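MUTM (fpg) protein (Thermus thermophilus, PDB 1EE8) belongs to the formamidopyrimidine-DNA glycosylase family, joining an N-terminal beta-sheet domain to an H2TH domain and a zinc finger that holds a zinc ion. Local coordinates at residues A[25-36]-A[95-106]; A[3-11]-A[198-207]. One frame throughout, in Å; residues are numbered along the deposited sequence.

Contact 1: residues A[25-36]-A[95-106]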
loop_
_atom_site.group_PDB
_atom_site.type_symbol
_atom_site.label_atom_id
_atom_site.label_comp_id
_atom_site.label_asym_id
_atom_site.label_seq_id
_atom_site.Cartn_x
_atom_site.Cartn_y
_atom_site.Cartn_z
ATOM N N VAL A 25 -10.376 -2.955 -2.820
ATOM C CA VAL A 25 -11.039 -1.679 -2.628
ATOM C C VAL A 25 -10.978 -1.099 -4.022
ATOM O O VAL A 25 -9.922 -0.662 -4.488
ATOM C CB VAL A 25 -10.276 -0.753 -1.664
ATOM C CG1 VAL A 25 -11.085 0.522 -1.432
ATOM C CG2 VAL A 25 -10.023 -1.469 -0.349
ATOM N N VAL A 26 -12.119 -1.110 -4.687
ATOM C CA VAL A 26 -12.197 -0.648 -6.055
ATOM C C VAL A 26 -12.613 0.806 -6.198
ATOM O O VAL A 26 -13.608 1.243 -5.631
ATOM C CB VAL A 26 -13.177 -1.542 -6.853
ATOM C CG1 VAL A 26 -13.094 -1.232 -8.347
ATOM C CG2 VAL A 26 -12.855 -3.006 -6.590
ATOM N N HIS A 27 -11.833 1.546 -6.975
ATOM C CA HIS A 27 -12.124 2.945 -7.242
ATOM C C HIS A 27 -11.109 3.470 -8.249
ATOM O O HIS A 27 -10.169 2.768 -8.630
ATOM C CB HIS A 27 -12.024 3.789 -5.963
ATOM C CG HIS A 27 -10.617 4.035 -5.517
ATOM N ND1 HIS A 27 -9.986 3.256 -4.569
ATOM C CD2 HIS A 27 -9.697 4.938 -5.933
ATOM C CE1 HIS A 27 -8.738 3.669 -4.423
ATOM N NE2 HIS A 27 -8.538 4.688 -5.240
ATOM N N ARG A 28 -11.321 4.702 -8.693
ATOM C CA ARG A 28 -10.385 5.338 -9.599
ATOM C C ARG A 28 -10.260 6.810 -9.217
ATOM O O ARG A 28 -10.379 7.714 -10.045
ATOM C CB ARG A 28 -10.804 5.159 -11.063
ATOM C CG ARG A 28 -12.136 5.729 -11.476
ATOM C CD ARG A 28 -12.460 5.179 -12.872
ATOM N NE ARG A 28 -13.518 5.886 -13.590
ATOM C CZ ARG A 28 -14.712 6.184 -13.091
ATOM N NH1 ARG A 28 -15.023 5.848 -11.845
ATOM N NH2 ARG A 28 -15.603 6.815 -13.846
ATOM N N ASP A 29 -10.031 7.030 -7.929
ATOM C CA ASP A 29 -9.850 8.372 -7.401
ATOM C C ASP A 29 -8.829 8.329 -6.273
ATOM O O ASP A 29 -9.170 8.454 -5.100
ATOM C CB ASP A 29 -11.169 8.951 -6.891
ATOM C CG ASP A 29 -11.027 10.401 -6.430
ATOM O OD1 ASP A 29 -12.060 11.049 -6.151
ATOM O OD2 ASP A 29 -9.874 10.891 -6.344
ATOM N N PRO A 30 -7.552 8.144 -6.623
ATOM C CA PRO A 30 -6.467 8.087 -5.640
ATOM C C PRO A 30 -6.323 9.390 -4.853
ATOM O O PRO A 30 -5.672 9.425 -3.815
ATOM C CB PRO A 30 -5.241 7.758 -6.496
ATOM C CG PRO A 30 -5.600 8.326 -7.857
ATOM C CD PRO A 30 -7.045 7.909 -7.984
ATOM N N ALA A 31 -6.953 10.457 -5.340
ATOM C CA ALA A 31 -6.897 11.747 -4.659
ATOM C C ALA A 31 -7.712 11.708 -3.374
ATOM O O ALA A 31 -7.290 12.228 -2.342
ATOM C CB ALA A 31 -7.433 12.851 -5.571
ATOM N N ARG A 32 -8.887 11.090 -3.447
ATOM C CA ARG A 32 -9.782 10.994 -2.297
ATOM C C ARG A 32 -9.624 9.698 -1.497
ATOM O O ARG A 32 -9.775 9.688 -0.280
ATOM C CB ARG A 32 -11.236 11.121 -2.759
ATOM C CG ARG A 32 -11.614 12.480 -3.341
ATOM C CD ARG A 32 -13.120 12.545 -3.617
ATOM N NE ARG A 32 -13.577 13.879 -4.009
ATOM C CZ ARG A 32 -13.395 14.419 -5.212
ATOM N NH1 ARG A 32 -12.764 13.739 -6.163
ATOM N NH2 ARG A 32 -13.846 15.645 -5.467
ATOM N N TYR A 33 -9.339 8.605 -2.191
ATOM C CA TYR A 33 -9.167 7.305 -1.550
ATOM C C TYR A 33 -7.696 6.978 -1.656
ATOM O O TYR A 33 -7.227 6.450 -2.661
ATOM C CB TYR A 33 -10.045 6.291 -2.272
ATOM C CG TYR A 33 -11.418 6.869 -2.484
ATOM C CD1 TYR A 33 -12.071 7.532 -1.446
ATOM C CD2 TYR A 33 -12.030 6.840 -3.736
ATOM C CE1 TYR A 33 -13.292 8.162 -1.648
ATOM C CE2 TYR A 33 -13.252 7.466 -3.945
ATOM C CZ TYR A 33 -13.872 8.132 -2.899
ATOM O OH TYR A 33 -15.039 8.815 -3.116
ATOM N N ARG A 34 -6.974 7.320 -0.594
ATOM C CA ARG A 34 -5.530 7.167 -0.551
ATOM C C ARG A 34 -4.973 5.900 0.059
ATOM O O ARG A 34 -5.406 5.465 1.131
ATOM C CB ARG A 34 -4.937 8.365 0.181
ATOM C CG ARG A 34 -5.354 9.694 -0.410
ATOM C CD ARG A 34 -5.073 10.842 0.551
ATOM N NE ARG A 34 -5.678 12.080 0.069
ATOM C CZ ARG A 34 -5.997 13.113 0.843
ATOM N NH1 ARG A 34 -5.771 13.065 2.150
ATOM N NH2 ARG A 34 -6.544 14.197 0.306
ATOM N N ASN A 35 -3.995 5.324 -0.637
ATOM C CA ASN A 35 -3.314 4.119 -0.181
ATOM C C ASN A 35 -4.260 2.990 0.191
ATOM O O ASN A 35 -4.019 2.276 1.158
ATOM C CB ASN A 35 -2.434 4.460 1.028
ATOM C CG ASN A 35 -1.421 5.544 0.719
ATOM O OD1 ASN A 35 -1.436 6.625 1.317
ATOM N ND2 ASN A 35 -0.540 5.264 -0.226
ATOM N N THR A 36 -5.331 2.815 -0.572
ATOM C CA THR A 36 -6.275 1.747 -0.261
ATOM C C THR A 36 -5.710 0.356 -0.572
ATOM O O THR A 36 -6.153 -0.630 0.009
ATOM C CB THR A 36 -7.610 1.943 -1.014
ATOM O OG1 THR A 36 -7.365 1.988 -2.425
ATOM C CG2 THR A 36 -8.270 3.239 -0.579
ATOM N N PHE A 95 -19.488 2.477 -1.395
ATOM C CA PHE A 95 -19.338 3.788 -0.789
ATOM C C PHE A 95 -20.084 4.815 -1.647
ATOM O O PHE A 95 -19.599 5.271 -2.678
ATOM C CB PHE A 95 -17.849 4.141 -0.665
ATOM C CG PHE A 95 -17.583 5.427 0.077
ATOM C CD1 PHE A 95 -17.090 6.541 -0.594
ATOM C CD2 PHE A 95 -17.835 5.525 1.439
ATOM C CE1 PHE A 95 -16.848 7.743 0.080
ATOM C CE2 PHE A 95 -17.601 6.722 2.128
ATOM C CZ PHE A 95 -17.106 7.836 1.445
ATOM N N HIS A 96 -21.291 5.127 -1.203
ATOM C CA HIS A 96 -22.186 6.072 -1.849
ATOM C C HIS A 96 -21.784 7.464 -1.373
ATOM O O HIS A 96 -21.678 7.696 -0.169
ATOM C CB HIS A 96 -23.617 5.763 -1.403
ATOM C CG HIS A 96 -24.618 6.803 -1.796
ATOM N ND1 HIS A 96 -24.983 7.032 -3.107
ATOM C CD2 HIS A 96 -25.333 7.676 -1.048
ATOM C CE1 HIS A 96 -25.879 7.999 -3.149
ATOM N NE2 HIS A 96 -26.109 8.408 -1.914
ATOM N N ASP A 97 -21.541 8.389 -2.296
ATOM C CA ASP A 97 -21.159 9.732 -1.875
ATOM C C ASP A 97 -21.442 10.792 -2.934
ATOM O O ASP A 97 -20.558 11.179 -3.699
ATOM C CB ASP A 97 -19.674 9.770 -1.493
ATOM C CG ASP A 97 -19.275 11.077 -0.809
ATOM O OD1 ASP A 97 -18.063 11.317 -0.641
ATOM O OD2 ASP A 97 -20.177 11.856 -0.432
ATOM N N PRO A 98 -22.685 11.279 -2.979
ATOM C CA PRO A 98 -23.127 12.304 -3.928
ATOM C C PRO A 98 -22.229 13.548 -3.988
ATOM O O PRO A 98 -21.765 13.920 -5.055
ATOM C CB PRO A 98 -24.526 12.649 -3.428
ATOM C CG PRO A 98 -25.010 11.340 -2.889
ATOM C CD PRO A 98 -23.804 10.840 -2.123
ATOM N N ARG A 99 -21.980 14.181 -2.844
ATOM C CA ARG A 99 -21.175 15.406 -2.824
ATOM C C ARG A 99 -19.660 15.248 -2.808
ATOM O O ARG A 99 -18.936 16.239 -2.878
ATOM C CB ARG A 99 -21.627 16.311 -1.674
ATOM C CG ARG A 99 -23.077 16.771 -1.819
ATOM C CD ARG A 99 -23.368 18.015 -1.000
ATOM N NE ARG A 99 -22.529 19.136 -1.421
ATOM C CZ ARG A 99 -22.612 20.367 -0.925
ATOM N NH1 ARG A 99 -21.801 21.315 -1.371
ATOM N NH2 ARG A 99 -23.509 20.653 0.010
ATOM N N ARG A 100 -19.191 14.004 -2.720
ATOM C CA ARG A 100 -17.767 13.676 -2.750
ATOM C C ARG A 100 -16.889 14.248 -1.643
ATOM O O ARG A 100 -15.711 14.529 -1.871
ATOM C CB ARG A 100 -17.170 14.066 -4.109
ATOM C CG ARG A 100 -18.002 13.614 -5.301
ATOM C CD ARG A 100 -17.287 13.853 -6.621
ATOM N NE ARG A 100 -16.252 12.855 -6.873
ATOM C CZ ARG A 100 -15.493 12.829 -7.966
ATOM N NH1 ARG A 100 -15.651 13.754 -8.906
ATOM N NH2 ARG A 100 -14.583 11.875 -8.126
ATOM N N PHE A 101 -17.445 14.417 -0.448
ATOM C CA PHE A 101 -16.658 14.928 0.667
ATOM C C PHE A 101 -15.991 13.773 1.412
ATOM O O PHE A 101 -14.991 13.961 2.106
ATOM C CB PHE A 101 -17.544 15.727 1.619
ATOM C CG PHE A 101 -17.848 17.108 1.130
ATOM C CD1 PHE A 101 -16.850 18.080 1.101
ATOM C CD2 PHE A 101 -19.127 17.443 0.693
ATOM C CE1 PHE A 101 -17.123 19.370 0.645
ATOM C CE2 PHE A 101 -19.411 18.725 0.236
ATOM C CZ PHE A 101 -18.408 19.692 0.212
ATOM N N GLY A 102 -16.544 12.576 1.257
ATOM C CA GLY A 102 -15.971 11.419 1.917
ATOM C C GLY A 102 -14.531 11.157 1.503
ATOM O O GLY A 102 -14.098 11.545 0.420
ATOM N N ARG A 103 -13.782 10.497 2.379
ATOM C CA ARG A 103 -12.394 10.163 2.101
ATOM C C ARG A 103 -12.100 8.777 2.660
ATOM O O ARG A 103 -12.774 8.323 3.580
ATOM C CB ARG A 103 -11.459 11.181 2.765
ATOM C CG ARG A 103 -11.570 12.604 2.227
ATOM C CD ARG A 103 -10.884 12.737 0.882
ATOM N NE ARG A 103 -10.907 14.115 0.390
ATOM C CZ ARG A 103 -11.985 14.716 -0.109
ATOM N NH1 ARG A 103 -11.911 15.974 -0.531
ATOM N NH2 ARG A 103 -13.134 14.062 -0.200
ATOM N N LEU A 104 -11.112 8.103 2.083
ATOM C CA LEU A 104 -10.695 6.788 2.562
ATOM C C LEU A 104 -9.190 6.881 2.762
ATOM O O LEU A 104 -8.489 7.494 1.955
ATOM C CB LEU A 104 -11.007 5.680 1.546
ATOM C CG LEU A 104 -12.458 5.194 1.397
ATOM C CD1 LEU A 104 -12.494 4.035 0.388
ATOM C CD2 LEU A 104 -13.016 4.749 2.752
ATOM N N PHE A 105 -8.700 6.273 3.835
ATOM C CA PHE A 105 -7.279 6.298 4.146
ATOM C C PHE A 105 -6.752 4.918 4.504
ATOM O O PHE A 105 -7.198 4.305 5.477
ATOM C CB PHE A 105 -7.008 7.220 5.337
ATOM C CG PHE A 105 -7.496 8.623 5.152
ATOM C CD1 PHE A 105 -6.681 9.587 4.564
ATOM C CD2 PHE A 105 -8.763 8.992 5.591
ATOM C CE1 PHE A 105 -7.121 10.904 4.421
ATOM C CE2 PHE A 105 -9.212 10.311 5.452
ATOM C CZ PHE A 105 -8.383 11.266 4.866
ATOM N N GLY A 106 -5.805 4.432 3.715
ATOM C CA GLY A 106 -5.195 3.151 4.010
ATOM C C GLY A 106 -3.984 3.534 4.838
ATOM O O GLY A 106 -3.157 4.329 4.393
HETATM O O HOH W 1 -14.644 9.948 -6.266
HETATM O O HOH W 2 -13.806 16.709 -2.324
HETATM O O HOH W 3 -15.863 10.907 -1.713
#
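Arg32 and Arg100 lay their guanidinium groups flat on one another, with planes 18° apart and centres 3.8 Å apart, although the two side chains cross at about a right angle. Asp29 joins the two and probably helps such a stack to form: its OD1 takes a hydrogen bond from Arg32 NH1 at 2.8 Å, on the syn side of the carboxylate, and forms a longer salt bridge to Arg100 NH2 at 3.3 Å. Water 1 also bridges Asp29 OD1 and Arg100 NH2. Farther back along the extended Arg32 chain, NE donates to Arg100 O at 3.1 Å, in the carbonyl plane and on a lone pair. The same oxygen accepts from Arg103 NH2, whose chain bends at chi2 (-76°) and brings one guanidinium face against Arg32 CG.

Beside this cluster, strands 33-34 and 103-108 run parallel, joined by the bonds Leu104 N to Arg32 O, Arg34 N to Leu104 O and Gly106 N to Arg34 O. On one face, Tyr33 CD1 packs on Leu104 CB at 3.7 Å; on the other, Arg34 NH1 meets the edge of the Phe105 ring near CE1. Water 3 links Tyr33 OH to Asp97 OD1 and Gly102 O. The Asp29 carboxylate thus probably balances part of the positive charge of the stacked pair, while Arg100 O, Gly102 O and waters take up N-H groups of the three arginines.

Contact 2: residues A[3-11]-A[198-207]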
loop_
_atom_site.group_PDB
_atom_site.type_symbol
_atom_site.label_atom_id
_atom_site.label_comp_id
_atom_site.label_asym_id
_atom_site.label_seq_id
_atom_site.Cartn_x
_atom_site.Cartn_y
_atom_site.Cartn_z
ATOM N N LEU A 3 -21.944 11.189 14.989
ATOM C CA LEU A 3 -21.732 10.004 15.820
ATOM C C LEU A 3 -22.854 8.963 15.738
ATOM O O LEU A 3 -22.594 7.778 15.537
ATOM C CB LEU A 3 -21.505 10.418 17.284
ATOM C CG LEU A 3 -21.155 9.301 18.286
ATOM C CD1 LEU A 3 -20.482 9.899 19.502
ATOM C CD2 LEU A 3 -22.416 8.529 18.693
ATOM N N PRO A 4 -24.118 9.392 15.880
ATOM C CA PRO A 4 -25.210 8.410 15.811
ATOM C C PRO A 4 -25.326 7.643 14.488
ATOM O O PRO A 4 -25.552 6.436 14.491
ATOM C CB PRO A 4 -26.451 9.252 16.115
ATOM C CG PRO A 4 -25.906 10.344 17.018
ATOM C CD PRO A 4 -24.619 10.709 16.312
ATOM N N GLU A 5 -25.181 8.338 13.364
ATOM C CA GLU A 5 -25.266 7.683 12.060
ATOM C C GLU A 5 -24.067 6.759 11.817
ATOM O O GLU A 5 -24.220 5.651 11.297
ATOM C CB GLU A 5 -25.327 8.722 10.927
ATOM C CG GLU A 5 -26.596 9.573 10.921
ATOM C CD GLU A 5 -26.714 10.465 12.148
ATOM O OE1 GLU A 5 -27.835 10.584 12.691
ATOM O OE2 GLU A 5 -25.691 11.056 12.560
ATOM N N VAL A 6 -22.879 7.221 12.189
ATOM C CA VAL A 6 -21.672 6.432 11.990
ATOM C C VAL A 6 -21.699 5.190 12.872
ATOM O O VAL A 6 -21.322 4.104 12.433
ATOM C CB VAL A 6 -20.412 7.271 12.287
ATOM C CG1 VAL A 6 -19.156 6.441 12.049
ATOM C CG2 VAL A 6 -20.408 8.510 11.392
ATOM N N GLU A 7 -22.166 5.347 14.108
ATOM C CA GLU A 7 -22.249 4.221 15.031
ATOM C C GLU A 7 -23.248 3.207 14.494
ATOM O O GLU A 7 -23.016 2.000 14.555
ATOM C CB GLU A 7 -22.681 4.701 16.417
ATOM C CG GLU A 7 -22.740 3.609 17.488
ATOM C CD GLU A 7 -21.416 2.867 17.679
ATOM O OE1 GLU A 7 -20.352 3.518 17.718
ATOM O OE2 GLU A 7 -21.444 1.625 17.806
ATOM N N THR A 8 -24.363 3.693 13.959
ATOM C CA THR A 8 -25.360 2.793 13.401
ATOM C C THR A 8 -24.750 2.016 12.236
ATOM O O THR A 8 -25.036 0.840 12.048
ATOM C CB THR A 8 -26.605 3.560 12.914
ATOM O OG1 THR A 8 -27.222 4.208 14.032
ATOM C CG2 THR A 8 -27.608 2.607 12.281
ATOM N N THR A 9 -23.907 2.681 11.454
ATOM C CA THR A 9 -23.254 2.039 10.326
ATOM C C THR A 9 -22.321 0.944 10.852
ATOM O O THR A 9 -22.312 -0.183 10.344
ATOM C CB THR A 9 -22.462 3.078 9.503
ATOM O OG1 THR A 9 -23.384 4.004 8.904
ATOM C CG2 THR A 9 -21.641 2.403 8.415
ATOM N N ARG A 10 -21.555 1.276 11.888
ATOM C CA ARG A 10 -20.632 0.325 12.499
ATOM C C ARG A 10 -21.390 -0.916 12.955
ATOM O O ARG A 10 -21.046 -2.033 12.584
ATOM C CB ARG A 10 -19.926 0.968 13.700
ATOM C CG ARG A 10 -19.207 -0.017 14.617
ATOM C CD ARG A 10 -18.473 0.685 15.758
ATOM N NE ARG A 10 -17.843 -0.275 16.667
ATOM C CZ ARG A 10 -18.458 -0.851 17.696
ATOM N NH1 ARG A 10 -19.727 -0.559 17.970
ATOM N NH2 ARG A 10 -17.817 -1.751 18.432
ATOM N N ARG A 11 -22.430 -0.714 13.755
ATOM C CA ARG A 11 -23.232 -1.825 14.259
ATOM C C ARG A 11 -23.893 -2.642 13.157
ATOM O O ARG A 11 -23.965 -3.864 13.252
ATOM C CB ARG A 11 -24.287 -1.305 15.239
ATOM C CG ARG A 11 -23.658 -0.637 16.458
ATOM C CD ARG A 11 -24.681 -0.109 17.447
ATOM N NE ARG A 11 -24.001 0.468 18.605
ATOM C CZ ARG A 11 -24.592 0.754 19.760
ATOM N NH1 ARG A 11 -25.885 0.521 19.924
ATOM N NH2 ARG A 11 -23.881 1.267 20.751
ATOM N N LEU A 198 -27.551 11.665 22.108
ATOM C CA LEU A 198 -26.708 10.784 21.315
ATOM C C LEU A 198 -27.113 9.339 21.551
ATOM O O LEU A 198 -27.284 8.572 20.602
ATOM C CB LEU A 198 -25.232 10.994 21.672
ATOM C CG LEU A 198 -24.619 12.346 21.278
ATOM C CD1 LEU A 198 -23.160 12.405 21.754
ATOM C CD2 LEU A 198 -24.684 12.530 19.758
ATOM N N ALA A 199 -27.284 8.977 22.820
ATOM C CA ALA A 199 -27.677 7.618 23.176
ATOM C C ALA A 199 -29.014 7.290 22.520
ATOM O O ALA A 199 -29.201 6.199 21.989
ATOM C CB ALA A 199 -27.781 7.475 24.710
ATOM N N GLU A 200 -29.941 8.245 22.551
ATOM C CA GLU A 200 -31.248 8.046 21.936
ATOM C C GLU A 200 -31.129 7.932 20.413
ATOM O O GLU A 200 -31.737 7.053 19.797
ATOM C CB GLU A 200 -32.189 9.200 22.305
ATOM C CG GLU A 200 -32.730 9.125 23.731
ATOM C CD GLU A 200 -33.544 10.346 24.127
ATOM O OE1 GLU A 200 -34.255 10.901 23.258
ATOM O OE2 GLU A 200 -33.483 10.742 25.314
ATOM N N ALA A 201 -30.337 8.818 19.812
ATOM C CA ALA A 201 -30.148 8.811 18.364
ATOM C C ALA A 201 -29.582 7.467 17.917
ATOM O O ALA A 201 -29.960 6.942 16.870
ATOM C CB ALA A 201 -29.211 9.936 17.956
ATOM N N VAL A 202 -28.673 6.915 18.712
ATOM C CA VAL A 202 -28.085 5.619 18.393
ATOM C C VAL A 202 -29.169 4.544 18.449
ATOM O O VAL A 202 -29.275 3.704 17.553
ATOM C CB VAL A 202 -26.961 5.259 19.386
ATOM C CG1 VAL A 202 -26.528 3.811 19.188
ATOM C CG2 VAL A 202 -25.777 6.196 19.186
ATOM N N GLU A 203 -29.981 4.582 19.500
ATOM C CA GLU A 203 -31.061 3.612 19.667
ATOM C C GLU A 203 -31.986 3.585 18.447
ATOM O O GLU A 203 -32.382 2.513 17.985
ATOM C CB GLU A 203 -31.876 3.949 20.919
ATOM C CG GLU A 203 -32.903 2.900 21.316
ATOM C CD GLU A 203 -33.834 3.387 22.420
ATOM O OE1 GLU A 203 -33.333 3.895 23.447
ATOM O OE2 GLU A 203 -35.071 3.262 22.264
ATOM N N LEU A 204 -32.321 4.765 17.927
ATOM C CA LEU A 204 -33.209 4.882 16.771
ATOM C C LEU A 204 -32.513 4.802 15.414
ATOM O O LEU A 204 -33.129 5.059 14.379
ATOM C CB LEU A 204 -34.022 6.182 16.859
ATOM C CG LEU A 204 -35.272 6.150 17.749
ATOM C CD1 LEU A 204 -34.907 5.737 19.164
ATOM C CD2 LEU A 204 -35.932 7.513 17.744
ATOM N N GLY A 205 -31.230 4.455 15.418
ATOM C CA GLY A 205 -30.498 4.316 14.167
ATOM C C GLY A 205 -30.117 5.566 13.391
ATOM O O GLY A 205 -30.049 5.532 12.158
ATOM N N GLY A 206 -29.858 6.668 14.090
ATOM C CA GLY A 206 -29.475 7.888 13.402
ATOM C C GLY A 206 -30.643 8.690 12.851
ATOM O O GLY A 206 -31.805 8.280 12.957
ATOM N N SER A 207 -30.330 9.832 12.244
ATOM C CA SER A 207 -31.350 10.724 11.700
ATOM C C SER A 207 -31.370 10.856 10.183
ATOM O O SER A 207 -30.361 11.196 9.556
ATOM C CB SER A 207 -31.194 12.126 12.297
ATOM O OG SER A 207 -31.378 12.113 13.701
HETATM O O HOH W 4 -27.145 2.276 16.078
#
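Val202 fits as a knob into a hole formed by Leu3, Pro4, Glu7 and Arg11. Its two methyls divide the work: CG1, anti to the backbone N (chi1 170°), lies over one face of the Arg11 guanidinium, 3.4 Å from NH1, while CG2 turns toward Leu3 CD2 and Pro4 CA. Next to it the Pro4 ring presses on Ala201, with CB to CB only 3.4 Å, tighter than usual for two carbons, and Pro4 CG reaches Leu198 CD2 at 3.7 Å.

The hydrogen bond between the segments lies just past the end of helix 184-203. Glu5 bends at chi2 (65°) and presents OE1 to Ser207 N at 2.6 Å, using the anti lone pair. Thr8 OG1 rests against Gly205, 3.3 Å from its carbonyl C, and donates to Pro4 O. Water 4 donates to both Thr8 OG1 and Val202 O, bridging the two segments.

A second shell probably helps to hold these groups. Glu7 OE2 accepts from Arg11 NE at 2.9 Å and from Arg10 NH1, while OE1 pairs with Arg49; the bond from Arg11 NE probably holds the guanidinium where its face meets Val202 CG1. Tyr163 hydrogen-bonds to both Glu5 OE1 and Ser207 OG, and its side chain also touches Pro4, Leu198 and Ala201.

Gly205, with positive phi, is the C-prime residue of a Schellman motif, marked by Gly206 N to Ala201 O and Gly205 N to Val202 O. The local helix axes approach to 8.4 Å and cross at -41°. In this glycosylase fold, the N-terminal helix thus packs into the H2TH part of the chain, against a Schellman-capped helix end and the glycine turn that follows.

Contact 1 and contact 2 have centres 23 Å apart and do not touch; their nearest atoms are about 9 Å from each other. The chain connects them directly, because helix 3-17 of contact 2 leads into strand 21-26, which enters segment 25-36 of contact 1. Contact 1 is internal to the N-terminal domain, adding the edge strand 33-34 to the large mixed sheet; its centre lies about 18 Å from the centre of the chain. Contact 2, centred about 9 Å from that point, instead joins this domain to the H2TH part. Neither contact includes the zinc ligands Cys238, Cys241, Cys258 and Cys261, which come later in the sequence.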